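Long-range contact in ribonuclease S-F11 (Nicotiana alata, PDB 1IOO), which cleaves RNA as a secreted T2-family ribonuclease of the style, associated with the gametophytic self-incompatibility by which the plant rejects its own pollen: residues I24-P36 and Y104-L118. Numbering follows the deposited sequence.
Sequences IAPNNFTIHGLWP and YFGLALRLKDKFDLL. With NAG (2-acetamido-2-deoxy-beta-D-glucopyranose), chain C; NAG (2-acetamido-2-deoxy-beta-D-glucopyranose), chain B; MAN (alpha-D-mannopyranose), chain D.
The phenol oxygen of Tyr104 is gripped twice: its OH donates to Leu34 O at 2.7 Å and accepts a hydrogen bond from a water that in turn accepts one from Leu34 N, so direct and bridged bonds tie the helix side chain to both backbone polar groups of one strand residue. The carbonyl lies at the ring's edge, with the donor tilted 19° from the carbonyl plane. A phenylalanine here would probably leave Leu34 O without this donor and the bridging water without this acceptor, beside the proton acceptor His91, about 4 Å from Tyr104 between side chains. With CG anti to the backbone N (chi1 -176°), Leu34 presses its two methyls onto the helix face; CD2 packs 4.0 Å from Ala108 CB and equally near Leu107 CD2, while CD1 meets Leu111 CD1. Further along, Ile31 CG1 lies 3.6 Å from Lys112 CG, and the lysine, bent at chi2, carries NZ, less surely placed, toward a water bound to Phe29 O. Another water joins Asn28 OD1, Asp116 OD1 and Leu118 N, fastening the glycosylated loop to the N-cap of the next helix. Beside it Leu117 CB makes an off-centre CH-pi contact with Phe29, 4.3 Å from the ring centroid. The glycan's second sugar donates from N2 to Asp113 O. The contact backs strand 30-37, which bears the proton donor His32 and pairs with strand 4-10, against the helix; the axes of segments 30-36 and 104-113 approach to 9.0 Å, with 115° between their N-to-C directions, while helix 57-66 touches Leu109 and Lys112 and strand 162-170 Phe29 and Leu111.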
loop_
_atom_site.group_PDB
_atom_site.type_symbol
_atom_site.label_atom_id
_atom_site.label_comp_id
_atom_site.label_asym_id
_atom_site.label_seq_id
_atom_site.Cartn_x
_atom_site.Cartn_y
_atom_site.Cartn_z
ATOM N N ILE A 24 -10.129 -14.363 0.082
ATOM C CA ILE A 24 -10.856 -13.828 -1.059
ATOM C C ILE A 24 -10.440 -12.381 -1.260
ATOM O O ILE A 24 -10.394 -11.619 -0.299
ATOM C CB ILE A 24 -12.393 -13.873 -0.824
ATOM C CG1 ILE A 24 -12.871 -15.325 -0.722
ATOM C CG2 ILE A 24 -13.121 -13.146 -1.950
ATOM C CD1 ILE A 24 -12.687 -16.136 -1.986
ATOM N N ALA A 25 -10.104 -12.008 -2.489
ATOM C CA ALA A 25 -9.654 -10.645 -2.762
ATOM C C ALA A 25 -10.777 -9.631 -2.576
ATOM O O ALA A 25 -11.807 -9.710 -3.241
ATOM C CB ALA A 25 -9.104 -10.546 -4.178
ATOM N N PRO A 26 -10.604 -8.674 -1.645
ATOM C CA PRO A 26 -11.652 -7.667 -1.442
ATOM C C PRO A 26 -11.757 -6.798 -2.690
ATOM O O PRO A 26 -10.777 -6.633 -3.412
ATOM C CB PRO A 26 -11.130 -6.858 -0.258
ATOM C CG PRO A 26 -10.318 -7.854 0.504
ATOM C CD PRO A 26 -9.578 -8.578 -0.591
ATOM N N ASN A 27 -12.943 -6.250 -2.946
ATOM C CA ASN A 27 -13.141 -5.379 -4.107
ATOM C C ASN A 27 -12.824 -3.933 -3.756
ATOM O O ASN A 27 -13.540 -3.008 -4.138
ATOM C CB ASN A 27 -14.577 -5.473 -4.636
ATOM C CG ASN A 27 -14.811 -4.567 -5.836
ATOM O OD1 ASN A 27 -14.095 -4.643 -6.835
ATOM N ND2 ASN A 27 -15.812 -3.698 -5.740
ATOM N N ASN A 28 -11.735 -3.747 -3.024
ATOM C CA ASN A 28 -11.303 -2.427 -2.609
ATOM C C ASN A 28 -9.829 -2.456 -2.286
ATOM O O ASN A 28 -9.279 -3.521 -2.002
ATOM C CB ASN A 28 -12.096 -2.008 -1.373
ATOM C CG ASN A 28 -12.190 -0.502 -1.206
ATOM O OD1 ASN A 28 -11.669 0.272 -2.011
ATOM N ND2 ASN A 28 -12.879 -0.096 -0.144
ATOM N N PHE A 29 -9.177 -1.302 -2.340
ATOM C CA PHE A 29 -7.763 -1.253 -2.026
ATOM C C PHE A 29 -7.526 -1.610 -0.575
ATOM O O PHE A 29 -8.341 -1.301 0.296
ATOM C CB PHE A 29 -7.170 0.134 -2.302
ATOM C CG PHE A 29 -7.083 0.474 -3.757
ATOM C CD1 PHE A 29 -8.178 1.006 -4.423
ATOM C CD2 PHE A 29 -5.910 0.235 -4.472
ATOM C CE1 PHE A 29 -8.117 1.295 -5.780
ATOM C CE2 PHE A 29 -5.836 0.517 -5.834
ATOM C CZ PHE A 29 -6.943 1.048 -6.491
ATOM N N THR A 30 -6.425 -2.306 -0.326
ATOM C CA THR A 30 -6.039 -2.669 1.025
ATOM C C THR A 30 -4.613 -2.224 1.281
ATOM O O THR A 30 -3.882 -1.913 0.343
ATOM C CB THR A 30 -6.133 -4.184 1.267
ATOM O OG1 THR A 30 -5.284 -4.864 0.341
ATOM C CG2 THR A 30 -7.567 -4.664 1.104
ATOM N N ILE A 31 -4.220 -2.166 2.545
ATOM C CA ILE A 31 -2.873 -1.735 2.881
ATOM C C ILE A 31 -1.855 -2.845 2.653
ATOM O O ILE A 31 -2.055 -3.985 3.081
ATOM C CB ILE A 31 -2.768 -1.331 4.357
ATOM C CG1 ILE A 31 -3.722 -0.175 4.651
ATOM C CG2 ILE A 31 -1.324 -0.964 4.691
ATOM C CD1 ILE A 31 -3.928 0.069 6.136
ATOM N N HIS A 32 -0.777 -2.511 1.950
ATOM C CA HIS A 32 0.327 -3.446 1.750
ATOM C C HIS A 32 1.432 -3.117 2.730
ATOM O O HIS A 32 2.110 -3.999 3.263
ATOM C CB HIS A 32 0.888 -3.347 0.333
ATOM C CG HIS A 32 2.053 -4.254 0.093
ATOM N ND1 HIS A 32 1.976 -5.620 0.263
ATOM C CD2 HIS A 32 3.327 -3.991 -0.282
ATOM C CE1 HIS A 32 3.156 -6.159 0.004
ATOM N NE2 HIS A 32 3.992 -5.192 -0.328
ATOM N N GLY A 33 1.594 -1.822 2.975
ATOM C CA GLY A 33 2.588 -1.364 3.920
ATOM C C GLY A 33 2.628 0.140 4.099
ATOM O O GLY A 33 1.944 0.909 3.417
ATOM N N LEU A 34 3.408 0.541 5.094
ATOM C CA LEU A 34 3.682 1.934 5.401
ATOM C C LEU A 34 5.174 2.056 5.590
ATOM O O LEU A 34 5.706 1.684 6.637
ATOM C CB LEU A 34 2.922 2.358 6.666
ATOM C CG LEU A 34 3.030 3.829 7.082
ATOM C CD1 LEU A 34 2.582 4.735 5.941
ATOM C CD2 LEU A 34 2.186 4.077 8.327
ATOM N N TRP A 35 5.858 2.546 4.563
ATOM C CA TRP A 35 7.316 2.495 4.561
ATOM C C TRP A 35 8.021 3.825 4.795
ATOM O O TRP A 35 7.928 4.750 3.985
ATOM C CB TRP A 35 7.812 1.922 3.223
ATOM C CG TRP A 35 7.187 0.616 2.831
ATOM C CD1 TRP A 35 6.608 -0.300 3.659
ATOM C CD2 TRP A 35 7.113 0.064 1.512
ATOM N NE1 TRP A 35 6.177 -1.390 2.939
ATOM C CE2 TRP A 35 6.473 -1.190 1.618
ATOM C CE3 TRP A 35 7.523 0.508 0.249
ATOM C CZ2 TRP A 35 6.234 -2.006 0.506
ATOM C CZ3 TRP A 35 7.285 -0.306 -0.858
ATOM C CH2 TRP A 35 6.646 -1.546 -0.717
ATOM N N PRO A 36 8.740 3.938 5.923
ATOM C CA PRO A 36 9.475 5.180 6.150
ATOM C C PRO A 36 10.619 5.047 5.151
ATOM O O PRO A 36 11.149 3.947 4.976
ATOM C CB PRO A 36 9.981 5.028 7.585
ATOM C CG PRO A 36 8.979 4.128 8.219
ATOM C CD PRO A 36 8.712 3.108 7.140
ATOM N N TYR A 104 1.925 3.130 14.955
ATOM C CA TYR A 104 2.362 2.860 13.591
ATOM C C TYR A 104 1.226 2.215 12.796
ATOM O O TYR A 104 0.868 2.677 11.708
ATOM C CB TYR A 104 3.594 1.951 13.596
ATOM C CG TYR A 104 3.969 1.405 12.233
ATOM C CD1 TYR A 104 3.652 0.097 11.880
ATOM C CD2 TYR A 104 4.660 2.191 11.310
ATOM C CE1 TYR A 104 4.017 -0.427 10.642
ATOM C CE2 TYR A 104 5.032 1.678 10.057
ATOM C CZ TYR A 104 4.706 0.363 9.735
ATOM O OH TYR A 104 5.052 -0.171 8.510
ATOM N N PHE A 105 0.637 1.161 13.351
ATOM C CA PHE A 105 -0.486 0.525 12.681
ATOM C C PHE A 105 -1.713 1.438 12.689
ATOM O O PHE A 105 -2.474 1.468 11.725
ATOM C CB PHE A 105 -0.798 -0.836 13.305
ATOM C CG PHE A 105 0.144 -1.918 12.864
ATOM C CD1 PHE A 105 1.324 -2.172 13.562
ATOM C CD2 PHE A 105 -0.118 -2.641 11.707
ATOM C CE1 PHE A 105 2.230 -3.127 13.115
ATOM C CE2 PHE A 105 0.781 -3.601 11.243
ATOM C CZ PHE A 105 1.959 -3.845 11.949
ATOM N N GLY A 106 -1.880 2.201 13.765
ATOM C CA GLY A 106 -3.003 3.124 13.841
ATOM C C GLY A 106 -2.891 4.180 12.757
ATOM O O GLY A 106 -3.891 4.587 12.160
ATOM N N LEU A 107 -1.667 4.640 12.511
ATOM C CA LEU A 107 -1.432 5.637 11.468
ATOM C C LEU A 107 -1.767 5.064 10.097
ATOM O O LEU A 107 -2.415 5.721 9.282
ATOM C CB LEU A 107 0.021 6.110 11.472
ATOM C CG LEU A 107 0.373 7.099 10.348
ATOM C CD1 LEU A 107 -0.497 8.345 10.473
ATOM C CD2 LEU A 107 1.844 7.474 10.411
ATOM N N ALA A 108 -1.320 3.837 9.844
ATOM C CA ALA A 108 -1.606 3.182 8.577
ATOM C C ALA A 108 -3.111 3.147 8.322
ATOM O O ALA A 108 -3.572 3.450 7.225
ATOM C CB ALA A 108 -1.033 1.764 8.575
ATOM N N LEU A 109 -3.877 2.799 9.351
ATOM C CA LEU A 109 -5.325 2.742 9.231
ATOM C C LEU A 109 -5.910 4.130 8.977
ATOM O O LEU A 109 -6.809 4.292 8.152
ATOM C CB LEU A 109 -5.938 2.130 10.500
ATOM C CG LEU A 109 -5.683 0.629 10.692
ATOM C CD1 LEU A 109 -6.140 0.179 12.072
ATOM C CD2 LEU A 109 -6.422 -0.141 9.610
ATOM N N ARG A 110 -5.384 5.128 9.681
ATOM C CA ARG A 110 -5.854 6.505 9.520
ATOM C C ARG A 110 -5.600 7.012 8.103
ATOM O O ARG A 110 -6.483 7.602 7.479
ATOM C CB ARG A 110 -5.152 7.427 10.523
ATOM C CG ARG A 110 -5.589 8.887 10.449
ATOM C CD ARG A 110 -4.969 9.710 11.571
ATOM N NE ARG A 110 -3.607 10.157 11.277
ATOM C CZ ARG A 110 -3.306 11.114 10.404
ATOM N NH1 ARG A 110 -4.271 11.731 9.731
ATOM N NH2 ARG A 110 -2.041 11.469 10.214
ATOM N N LEU A 111 -4.392 6.785 7.598
ATOM C CA LEU A 111 -4.046 7.239 6.257
ATOM C C LEU A 111 -4.880 6.528 5.198
ATOM O O LEU A 111 -5.299 7.140 4.216
ATOM C CB LEU A 111 -2.550 7.033 5.993
ATOM C CG LEU A 111 -1.648 7.846 6.928
ATOM C CD1 LEU A 111 -0.190 7.633 6.556
ATOM C CD2 LEU A 111 -1.994 9.321 6.834
ATOM N N LYS A 112 -5.117 5.236 5.395
ATOM C CA LYS A 112 -5.926 4.466 4.461
ATOM C C LYS A 112 -7.354 5.021 4.407
ATOM O O LYS A 112 -7.950 5.151 3.338
ATOM C CB LYS A 112 -5.945 2.995 4.902
ATOM C CG LYS A 112 -6.510 2.001 3.895
ATOM C CD LYS A 112 -7.950 1.640 4.182
ATOM C CE LYS A 112 -8.328 0.360 3.444
ATOM N NZ LYS A 112 -9.777 0.033 3.557
ATOM N N ASP A 113 -7.877 5.371 5.577
ATOM C CA ASP A 113 -9.233 5.890 5.705
ATOM C C ASP A 113 -9.387 7.251 5.034
ATOM O O ASP A 113 -10.502 7.691 4.752
ATOM C CB ASP A 113 -9.595 5.997 7.184
ATOM C CG ASP A 113 -11.060 6.288 7.400
ATOM O OD1 ASP A 113 -11.891 5.488 6.929
ATOM O OD2 ASP A 113 -11.376 7.310 8.041
ATOM N N LYS A 114 -8.268 7.920 4.785
ATOM C CA LYS A 114 -8.291 9.229 4.145
ATOM C C LYS A 114 -8.641 9.127 2.670
ATOM O O LYS A 114 -9.015 10.123 2.047
ATOM C CB LYS A 114 -6.920 9.906 4.250
ATOM C CG LYS A 114 -6.641 10.632 5.550
ATOM C CD LYS A 114 -5.212 11.181 5.567
ATOM C CE LYS A 114 -4.912 12.073 4.360
ATOM N NZ LYS A 114 -5.696 13.343 4.341
ATOM N N PHE A 115 -8.530 7.929 2.105
ATOM C CA PHE A 115 -8.758 7.785 0.686
ATOM C C PHE A 115 -9.798 6.742 0.331
ATOM O O PHE A 115 -10.090 5.809 1.081
ATOM C CB PHE A 115 -7.463 7.388 -0.041
ATOM C CG PHE A 115 -6.298 8.281 0.254
ATOM C CD1 PHE A 115 -5.320 7.898 1.169
ATOM C CD2 PHE A 115 -6.190 9.519 -0.363
ATOM C CE1 PHE A 115 -4.245 8.746 1.467
ATOM C CE2 PHE A 115 -5.129 10.374 -0.078
ATOM C CZ PHE A 115 -4.154 9.991 0.837
ATOM N N ASP A 116 -10.371 6.965 -0.842
ATOM C CA ASP A 116 -11.254 6.044 -1.508
ATOM C C ASP A 116 -10.874 6.079 -2.971
ATOM O O ASP A 116 -11.570 6.660 -3.800
ATOM C CB ASP A 116 -12.730 6.422 -1.338
ATOM C CG ASP A 116 -13.668 5.336 -1.848
ATOM O OD1 ASP A 116 -13.197 4.421 -2.567
ATOM O OD2 ASP A 116 -14.880 5.398 -1.540
ATOM N N LEU A 117 -9.690 5.538 -3.249
ATOM C CA LEU A 117 -9.109 5.577 -4.582
ATOM C C LEU A 117 -9.993 4.923 -5.619
ATOM O O LEU A 117 -10.015 5.353 -6.769
ATOM C CB LEU A 117 -7.713 4.947 -4.576
ATOM C CG LEU A 117 -6.699 5.566 -3.604
ATOM C CD1 LEU A 117 -5.329 4.963 -3.871
ATOM C CD2 LEU A 117 -6.643 7.086 -3.767
ATOM N N LEU A 118 -10.710 3.875 -5.234
ATOM C CA LEU A 118 -11.597 3.224 -6.176
ATOM C C LEU A 118 -12.659 4.205 -6.672
ATOM O O LEU A 118 -12.955 4.267 -7.865
ATOM C CB LEU A 118 -12.261 2.003 -5.531
ATOM C CG LEU A 118 -13.099 1.166 -6.497
ATOM C CD1 LEU A 118 -12.234 0.668 -7.647
ATOM C CD2 LEU A 118 -13.706 -0.007 -5.747
HETATM C C1 NAG C . -13.088 1.314 0.126
HETATM C C2 NAG C . -14.547 1.508 0.574
HETATM C C3 NAG C . -14.791 2.946 1.020
HETATM C C4 NAG C . -13.789 3.306 2.108
HETATM C C5 NAG C . -12.375 3.121 1.555
HETATM C C6 NAG C . -11.313 3.435 2.589
HETATM C C7 NAG C . -16.625 0.601 -0.248
HETATM C C8 NAG C . -17.649 0.596 -1.370
HETATM N N2 NAG C . -15.450 1.166 -0.508
HETATM O O3 NAG C . -16.113 3.068 1.525
HETATM O O4 NAG C . -13.987 4.669 2.516
HETATM O O5 NAG C . -12.183 1.745 1.158
HETATM O O6 NAG C . -11.348 2.497 3.654
HETATM O O7 NAG C . -16.905 0.095 0.843
HETATM C C1 NAG B . -14.075 4.906 3.880
HETATM C C2 NAG B . -14.372 6.385 4.100
HETATM C C3 NAG B . -14.603 6.670 5.590
HETATM C C4 NAG B . -15.672 5.720 6.172
HETATM C C5 NAG B . -15.313 4.267 5.831
HETATM C C6 NAG B . -16.378 3.276 6.265
HETATM C C7 NAG B . -13.441 7.944 2.518
HETATM C C8 NAG B . -12.215 8.654 1.971
HETATM N N2 NAG B . -13.274 7.187 3.597
HETATM O O3 NAG B . -15.023 8.019 5.736
HETATM O O4 NAG B . -15.749 5.860 7.610
HETATM O O5 NAG B . -15.151 4.112 4.405
HETATM O O6 NAG B . -17.592 3.486 5.557
HETATM O O7 NAG B . -14.528 8.084 1.958
HETATM C C1 MAN D . -14.145 11.516 7.422
HETATM C C2 MAN D . -13.445 11.455 6.062
HETATM C C3 MAN D . -12.316 10.421 6.106
HETATM C C4 MAN D . -11.351 10.736 7.249
HETATM C C5 MAN D . -12.128 10.808 8.565
HETATM C C6 MAN D . -11.261 11.210 9.744
HETATM O O2 MAN D . -12.922 12.734 5.733
HETATM O O3 MAN D . -11.615 10.420 4.872
HETATM O O4 MAN D . -10.359 9.723 7.331
HETATM O O5 MAN D . -13.193 11.782 8.457
HETATM O O6 MAN D . -11.113 12.621 9.816
HETATM O O HOH W 1 -10.984 2.815 -2.497
HETATM O O HOH W 2 -9.556 1.221 0.455
HETATM O O HOH W 3 -10.413 -2.338 1.899
HETATM O O HOH W 4 4.867 -1.648 6.323
#